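PDB 7CFA: R.Pab1 family restriction endonuclease, which is a restriction DNA glycosylase, probably excising a base within its recognition sequence so that the DNA strand can then be cleaved. Local coordinates for residues 8-13 with 201-206. The protein carries 2 engineered substitutions. Residues are numbered along the deposited sequence; the frame is centred on the assembly and turned at random.
Sequences IDYELP and LEISRN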
loop_
_atom_site.group_PDB
_atom_site.type_symbol
_atom_site.label_atom_id
_atom_site.label_comp_id
_atom_site.label_asym_id
_atom_site.label_seq_id
_atom_site.Cartn_x
_atom_site.Cartn_y
_atom_site.Cartn_z
ATOM N N ILE A 8 5.642 32.735 -1.654
ATOM C CA ILE A 8 5.720 31.836 -0.510
ATOM C C ILE A 8 6.847 30.853 -0.786
ATOM O O ILE A 8 6.778 30.075 -1.745
ATOM C CB ILE A 8 4.399 31.095 -0.257
ATOM C CG1 ILE A 8 3.296 32.075 0.149
ATOM C CG2 ILE A 8 4.585 30.023 0.808
ATOM C CD1 ILE A 8 1.971 31.405 0.460
ATOM N N ASP A 9 7.891 30.893 0.042
ATOM C CA ASP A 9 8.962 29.898 -0.006
ATOM C C ASP A 9 8.551 28.755 0.914
ATOM O O ASP A 9 8.893 28.727 2.097
ATOM C CB ASP A 9 10.296 30.510 0.407
ATOM C CG ASP A 9 10.785 31.564 -0.569
ATOM O OD1 ASP A 9 10.629 31.370 -1.793
ATOM O OD2 ASP A 9 11.332 32.588 -0.108
ATOM N N TYR A 10 7.805 27.800 0.362
ATOM C CA TYR A 10 7.215 26.738 1.169
ATOM C C TYR A 10 8.288 25.753 1.615
ATOM O O TYR A 10 8.920 25.091 0.785
ATOM C CB TYR A 10 6.124 26.020 0.381
ATOM C CG TYR A 10 5.080 25.375 1.260
ATOM C CD1 TYR A 10 5.320 24.153 1.878
ATOM C CD2 TYR A 10 3.855 25.992 1.480
ATOM C CE1 TYR A 10 4.368 23.565 2.687
ATOM C CE2 TYR A 10 2.898 25.410 2.285
ATOM C CZ TYR A 10 3.159 24.199 2.886
ATOM O OH TYR A 10 2.205 23.620 3.688
ATOM N N GLU A 11 8.481 25.646 2.928
ATOM C CA GLU A 11 9.499 24.768 3.487
ATOM C C GLU A 11 9.044 23.315 3.428
ATOM O O GLU A 11 7.945 22.979 3.883
ATOM C CB GLU A 11 9.807 25.172 4.929
ATOM C CG GLU A 11 10.737 24.221 5.660
ATOM C CD GLU A 11 11.130 24.739 7.028
ATOM O OE1 GLU A 11 11.722 25.837 7.101
ATOM O OE2 GLU A 11 10.837 24.058 8.032
ATOM N N LEU A 12 9.895 22.455 2.873
ATOM C CA LEU A 12 9.590 21.035 2.713
ATOM C C LEU A 12 10.706 20.213 3.336
ATOM O O LEU A 12 11.870 20.317 2.899
ATOM C CB LEU A 12 9.418 20.678 1.235
ATOM C CG LEU A 12 8.273 21.380 0.510
ATOM C CD1 LEU A 12 8.326 21.068 -0.973
ATOM C CD2 LEU A 12 6.939 20.959 1.102
ATOM N N PRO A 13 10.417 19.387 4.345
ATOM C CA PRO A 13 11.456 18.510 4.911
ATOM C C PRO A 13 11.860 17.448 3.901
ATOM O O PRO A 13 11.029 16.657 3.449
ATOM C CB PRO A 13 10.772 17.895 6.140
ATOM C CG PRO A 13 9.597 18.793 6.425
ATOM C CD PRO A 13 9.151 19.292 5.087
ATOM N N LEU A 201 10.071 25.432 -1.983
ATOM C CA LEU A 201 9.359 25.583 -3.244
ATOM C C LEU A 201 8.843 27.012 -3.346
ATOM O O LEU A 201 8.016 27.440 -2.534
ATOM C CB LEU A 201 8.206 24.586 -3.340
ATOM C CG LEU A 201 7.306 24.689 -4.576
ATOM C CD1 LEU A 201 8.079 24.351 -5.843
ATOM C CD2 LEU A 201 6.084 23.794 -4.431
ATOM N N GLU A 202 9.338 27.747 -4.337
ATOM C CA GLU A 202 8.937 29.135 -4.538
ATOM C C GLU A 202 7.579 29.164 -5.229
ATOM O O GLU A 202 7.437 28.686 -6.359
ATOM C CB GLU A 202 9.988 29.880 -5.354
ATOM C CG GLU A 202 9.619 31.321 -5.654
ATOM C CD GLU A 202 10.725 32.063 -6.373
ATOM O OE1 GLU A 202 11.909 31.729 -6.153
ATOM O OE2 GLU A 202 10.409 32.977 -7.164
ATOM N N ILE A 203 6.583 29.722 -4.549
ATOM C CA ILE A 203 5.241 29.895 -5.089
ATOM C C ILE A 203 5.014 31.383 -5.301
ATOM O O ILE A 203 5.182 32.179 -4.370
ATOM C CB ILE A 203 4.175 29.306 -4.150
ATOM C CG1 ILE A 203 4.524 27.862 -3.788
ATOM C CG2 ILE A 203 2.798 29.388 -4.793
ATOM C CD1 ILE A 203 3.623 27.269 -2.725
ATOM N N SER A 204 4.638 31.762 -6.519
ATOM C CA SER A 204 4.439 33.167 -6.846
ATOM C C SER A 204 3.373 33.270 -7.928
ATOM O O SER A 204 2.728 32.280 -8.288
ATOM C CB SER A 204 5.757 33.816 -7.287
ATOM O OG SER A 204 6.160 33.330 -8.555
ATOM N N ARG A 205 3.196 34.484 -8.454
ATOM C CA ARG A 205 2.238 34.717 -9.527
ATOM C C ARG A 205 2.534 33.880 -10.765
ATOM O O ARG A 205 1.620 33.619 -11.555
ATOM C CB ARG A 205 2.227 36.201 -9.897
ATOM C CG ARG A 205 3.583 36.724 -10.351
ATOM C CD ARG A 205 3.520 38.193 -10.725
ATOM N NE ARG A 205 4.830 38.712 -11.104
ATOM C CZ ARG A 205 5.053 39.962 -11.493
ATOM N NH1 ARG A 205 4.049 40.826 -11.558
ATOM N NH2 ARG A 205 6.277 40.350 -11.820
ATOM N N ASN A 206 3.783 33.452 -10.953
ATOM C CA ASN A 206 4.158 32.696 -12.140
ATOM C C ASN A 206 3.718 31.240 -12.090
ATOM O O ASN A 206 3.722 30.578 -13.134
ATOM C CB ASN A 206 5.673 32.762 -12.350
ATOM C CG ASN A 206 6.170 34.176 -12.572
ATOM O OD1 ASN A 206 5.466 35.015 -13.135
ATOM N ND2 ASN A 206 7.391 34.448 -12.128
#
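Ile-8 opens the antiparallel pairing of strand 8-13 with the end of strand 198-203: its N donates to Ile-203 O (2.8 Å), in the carbonyl plane, and its O takes the N-H of Ile-203 (2.8 Å) from 27° above its own carbonyl plane. On the helix-facing side its CB lies 4.3 Å from Ile-203 CB, and both side chains rest on Phe-86 of helix 79-88. Asp-9, in a non-hydrogen-bonded pair with Glu-202, projects from the other face. The two side chains lie side by side, their carboxylate planes 73° apart, with Asp-9 OD1 4.6 Å from Glu-202 OE1; Lys-180 bridges both, while Lys-7 and Arg-186 add positive charge, probably offsetting the repulsion. Tyr-10 closes a second hydrogen-bonded pair, its N reaching Leu-201 O (2.9 Å) and its O receiving Leu-201 N (3.0 Å) on a lone pair. CG, anti to the backbone N (chi1 -154°), carries the ring off to Trp-51; CB touches Ile-203 CD1 (4.2 Å). Leu-12 lays CD1 against Leu-201 CB (4.2 Å), beside Phe-174. The arrangement is a two-stranded antiparallel ribbon, one largely apolar face packed on helices 79-88 and 208-219 and strand 166-175, the other charged.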